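Local coordinates for protein aminotransferase (Neisseria meningitidis Z2491, PDB 3JTX) that probably transfers amino groups between amino acids and 2-oxo acids, using covalently bound pyridoxal phosphate, as a class I/II aminotransferase, at residues E208-I213 against S326-L331. Residues are numbered along the deposited sequence; the frame is centred on the assembly and turned at random.
Sequences ECYSEI and SFYIWL
Beside the pyridoxal phosphate site, Y210 reaches across to Y328 and F327, and the three rings form an aromatic cluster. The hydroxyls of the two tyrosines meet tip to tip, Y328 OH donating to Y210 OH at 2.7 Å. Y210 OH is also hydrogen-bonded to O3 of LLP, the lysine-cofactor adduct at position 245, which places Y328 in the second shell around the cofactor, consistent with positioning the Y210 phenol. Two hydrogen bonds thus grip Y210 OH.

The Y210 ring is turned nearly upright against F327: its CE1 lies over one face of the phenyl, 3.8 Å from F327 CZ, in an edge-to-face pair with planes at 85°. F327 gets there with CG between its own backbone N and carbonyl carbon (chi1 55°). Y328 approaches differently, its edge toward the Y210 face in an offset edge-to-face arrangement with planes at 64°, and Y328 CE2 comes to 3.6 Å from Y210 CZ. F327 CD1 in turn sits over the centre of the Y328 ring.

As in fold type I aminotransferases, the contact joins the large PLP-binding domain, where two overlapping type I turns, E208 to S211 and Y210 to I213, follow strand 203-207 of the seven-stranded mixed sheet, to the small C-terminal domain, where 326-331 holds the entry and most of strand 328-332, at the edge of the small antiparallel sheet. The backbones are tied where S326 N donates to I213 O at 2.7 Å. Just beyond, an ST turn shapes the entry to the strand, Y328 N donating to S326 OG at 3.1 Å. S326 CB rests 4.0 Å from Y210 CD1, and I213 CG2 packs against F327 CB at 4.2 Å, with Y303 of helix 294-314 touching both I213 and F327.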
ATOM      1  N   GLU A 208       8.855 -16.037  -3.180  1.00 15.55           N
ATOM      2  CA  GLU A 208       8.432 -17.302  -3.787  1.00 15.70           C
ATOM      3  C   GLU A 208       7.270 -17.186  -4.779  1.00 16.43           C
ATOM      4  O   GLU A 208       6.534 -18.159  -5.013  1.00 15.59           O
ATOM      5  CB  GLU A 208       8.120 -18.309  -2.672  1.00 16.13           C
ATOM      6  CG  GLU A 208       9.392 -18.650  -1.905  1.00 15.97           C
ATOM      7  CD  GLU A 208       9.221 -19.597  -0.725  1.00 17.66           C
ATOM      8  OE1 GLU A 208       8.109 -20.129  -0.483  1.00 15.35           O
ATOM      9  OE2 GLU A 208      10.248 -19.799  -0.043  1.00 18.13           O
ATOM     10  N   CYS A 209       7.149 -16.029  -5.423  1.00 16.30           N
ATOM     11  CA  CYS A 209       5.998 -15.770  -6.289  1.00 17.03           C
ATOM     12  C   CYS A 209       5.930 -16.677  -7.525  1.00 16.98           C
ATOM     13  O   CYS A 209       4.863 -16.791  -8.134  1.00 16.72           O
ATOM     14  CB  CYS A 209       5.968 -14.289  -6.703  1.00 17.75           C
ATOM     15  SG  CYS A 209       5.731 -13.195  -5.269  1.00 22.54           S
ATOM     16  N   TYR A 210       7.041 -17.324  -7.900  1.00 17.07           N
ATOM     17  CA  TYR A 210       7.017 -18.286  -9.041  1.00 16.93           C
ATOM     18  C   TYR A 210       6.814 -19.738  -8.606  1.00 16.71           C
ATOM     19  O   TYR A 210       6.942 -20.652  -9.422  1.00 17.11           O
ATOM     20  CB  TYR A 210       8.283 -18.162  -9.911  1.00 16.69           C
ATOM     21  CG  TYR A 210       8.372 -16.823 -10.608  1.00 17.29           C
ATOM     22  CD1 TYR A 210       7.733 -16.605 -11.830  1.00 16.39           C
ATOM     23  CD2 TYR A 210       9.063 -15.757 -10.024  1.00 16.36           C
ATOM     24  CE1 TYR A 210       7.801 -15.364 -12.460  1.00 17.66           C
ATOM     25  CE2 TYR A 210       9.125 -14.513 -10.642  1.00 18.52           C
ATOM     26  CZ  TYR A 210       8.498 -14.321 -11.857  1.00 18.12           C
ATOM     27  OH  TYR A 210       8.564 -13.094 -12.476  1.00 19.67           O
ATOM     28  N   SER A 211       6.484 -19.972  -7.335  1.00 16.83           N
ATOM     29  CA  SER A 211       6.414 -21.348  -6.806  1.00 16.97           C
ATOM     30  C   SER A 211       5.519 -22.302  -7.609  1.00 17.12           C
ATOM     31  O   SER A 211       5.727 -23.530  -7.569  1.00 16.60           O
ATOM     32  CB  SER A 211       5.927 -21.351  -5.350  1.00 17.05           C
ATOM     33  OG  SER A 211       4.560 -21.003  -5.276  1.00 17.29           O
ATOM     34  N   GLU A 212       4.511 -21.762  -8.300  1.00 16.96           N
ATOM     35  CA  GLU A 212       3.541 -22.604  -9.017  1.00 17.33           C
ATOM     36  C   GLU A 212       3.814 -22.745 -10.501  1.00 17.55           C
ATOM     37  O   GLU A 212       3.098 -23.465 -11.174  1.00 16.93           O
ATOM     38  CB  GLU A 212       2.111 -22.084  -8.820  1.00 17.57           C
ATOM     39  CG  GLU A 212       1.732 -21.940  -7.360  1.00 18.10           C
ATOM     40  CD  GLU A 212       2.064 -23.192  -6.602  1.00 17.73           C
ATOM     41  OE1 GLU A 212       1.412 -24.215  -6.878  1.00 18.94           O
ATOM     42  OE2 GLU A 212       3.017 -23.171  -5.788  1.00 17.90           O
ATOM     43  N   ILE A 213       4.841 -22.070 -11.014  1.00 17.89           N
ATOM     44  CA  ILE A 213       5.199 -22.196 -12.424  1.00 18.04           C
ATOM     45  C   ILE A 213       6.375 -23.172 -12.522  1.00 18.15           C
ATOM     46  O   ILE A 213       7.539 -22.785 -12.334  1.00 16.87           O
ATOM     47  CB  ILE A 213       5.537 -20.822 -13.072  1.00 18.15           C
ATOM     48  CG1 ILE A 213       4.452 -19.766 -12.749  1.00 20.03           C
ATOM     49  CG2 ILE A 213       5.714 -20.984 -14.557  1.00 16.84           C
ATOM     50  CD1 ILE A 213       3.044 -20.144 -13.123  1.00 19.97           C
ATOM     51  N   SER A 326       9.738 -21.292 -13.022  1.00 18.07           N
ATOM     52  CA  SER A 326       9.484 -19.956 -13.597  1.00 17.72           C
ATOM     53  C   SER A 326       9.196 -20.044 -15.097  1.00 17.29           C
ATOM     54  O   SER A 326       9.304 -21.120 -15.687  1.00 17.00           O
ATOM     55  CB  SER A 326      10.611 -18.952 -13.344  1.00 17.73           C
ATOM     56  OG  SER A 326      11.560 -18.942 -14.408  1.00 20.79           O
ATOM     57  N   PHE A 327       8.780 -18.910 -15.666  1.00 16.43           N
ATOM     58  CA  PHE A 327       8.541 -18.793 -17.104  1.00 16.62           C
ATOM     59  C   PHE A 327       9.674 -18.110 -17.875  1.00 16.48           C
ATOM     60  O   PHE A 327       9.474 -17.655 -19.013  1.00 18.01           O
ATOM     61  CB  PHE A 327       7.138 -18.197 -17.425  1.00 15.82           C
ATOM     62  CG  PHE A 327       6.817 -16.861 -16.780  1.00 16.18           C
ATOM     63  CD1 PHE A 327       7.615 -15.739 -16.972  1.00 15.19           C
ATOM     64  CD2 PHE A 327       5.638 -16.708 -16.049  1.00 17.01           C
ATOM     65  CE1 PHE A 327       7.265 -14.514 -16.425  1.00 16.33           C
ATOM     66  CE2 PHE A 327       5.292 -15.489 -15.486  1.00 16.79           C
ATOM     67  CZ  PHE A 327       6.106 -14.387 -15.679  1.00 17.22           C
ATOM     68  N   TYR A 328      10.873 -18.089 -17.297  1.00 16.08           N
ATOM     69  CA  TYR A 328      12.042 -17.506 -17.963  1.00 15.82           C
ATOM     70  C   TYR A 328      12.986 -18.562 -18.495  1.00 15.64           C
ATOM     71  O   TYR A 328      13.131 -19.643 -17.897  1.00 16.20           O
ATOM     72  CB  TYR A 328      12.822 -16.604 -17.006  1.00 15.61           C
ATOM     73  CG  TYR A 328      11.985 -15.496 -16.454  1.00 15.93           C
ATOM     74  CD1 TYR A 328      11.561 -14.438 -17.267  1.00 15.96           C
ATOM     75  CD2 TYR A 328      11.608 -15.498 -15.125  1.00 16.79           C
ATOM     76  CE1 TYR A 328      10.776 -13.407 -16.747  1.00 16.12           C
ATOM     77  CE2 TYR A 328      10.825 -14.478 -14.597  1.00 15.64           C
ATOM     78  CZ  TYR A 328      10.418 -13.436 -15.398  1.00 15.96           C
ATOM     79  OH  TYR A 328       9.608 -12.452 -14.845  1.00 15.78           O
ATOM     80  N   ILE A 329      13.600 -18.251 -19.637  1.00 15.09           N
ATOM     81  CA  ILE A 329      14.792 -18.930 -20.103  1.00 14.27           C
ATOM     82  C   ILE A 329      15.940 -17.903 -19.949  1.00 14.98           C
ATOM     83  O   ILE A 329      15.876 -16.796 -20.489  1.00 14.57           O
ATOM     84  CB  ILE A 329      14.676 -19.355 -21.570  1.00 14.58           C
ATOM     85  CG1 ILE A 329      13.541 -20.377 -21.753  1.00 14.53           C
ATOM     86  CG2 ILE A 329      15.984 -19.952 -22.052  1.00 12.86           C
ATOM     87  CD1 ILE A 329      13.350 -20.806 -23.195  1.00 13.19           C
ATOM     88  N   TRP A 330      16.960 -18.272 -19.180  1.00 14.56           N
ATOM     89  CA  TRP A 330      18.162 -17.449 -18.992  1.00 15.22           C
ATOM     90  C   TRP A 330      19.178 -17.971 -19.999  1.00 14.95           C
ATOM     91  O   TRP A 330      19.961 -18.883 -19.712  1.00 15.35           O
ATOM     92  CB  TRP A 330      18.605 -17.583 -17.522  1.00 15.18           C
ATOM     93  CG  TRP A 330      19.752 -16.749 -16.979  1.00 15.92           C
ATOM     94  CD1 TRP A 330      20.836 -17.229 -16.264  1.00 16.86           C
ATOM     95  CD2 TRP A 330      19.887 -15.324 -16.987  1.00 15.08           C
ATOM     96  NE1 TRP A 330      21.633 -16.195 -15.859  1.00 17.00           N
ATOM     97  CE2 TRP A 330      21.085 -15.015 -16.299  1.00 15.37           C
ATOM     98  CE3 TRP A 330      19.125 -14.278 -17.523  1.00 14.57           C
ATOM     99  CZ2 TRP A 330      21.544 -13.700 -16.144  1.00 14.26           C
ATOM    100  CZ3 TRP A 330      19.591 -12.966 -17.381  1.00 15.28           C
ATOM    101  CH2 TRP A 330      20.772 -12.688 -16.679  1.00 15.16           C
ATOM    102  N   LEU A 331      19.153 -17.394 -21.196  1.00 15.04           N
ATOM    103  CA  LEU A 331      19.866 -17.946 -22.335  1.00 14.94           C
ATOM    104  C   LEU A 331      21.319 -17.461 -22.419  1.00 15.34           C
ATOM    105  O   LEU A 331      21.591 -16.257 -22.521  1.00 14.59           O
ATOM    106  CB  LEU A 331      19.121 -17.607 -23.631  1.00 15.22           C
ATOM    107  CG  LEU A 331      19.724 -18.230 -24.895  1.00 15.65           C
ATOM    108  CD1 LEU A 331      19.552 -19.760 -24.863  1.00 14.11           C
ATOM    109  CD2 LEU A 331      19.120 -17.637 -26.169  1.00 15.58           C
TER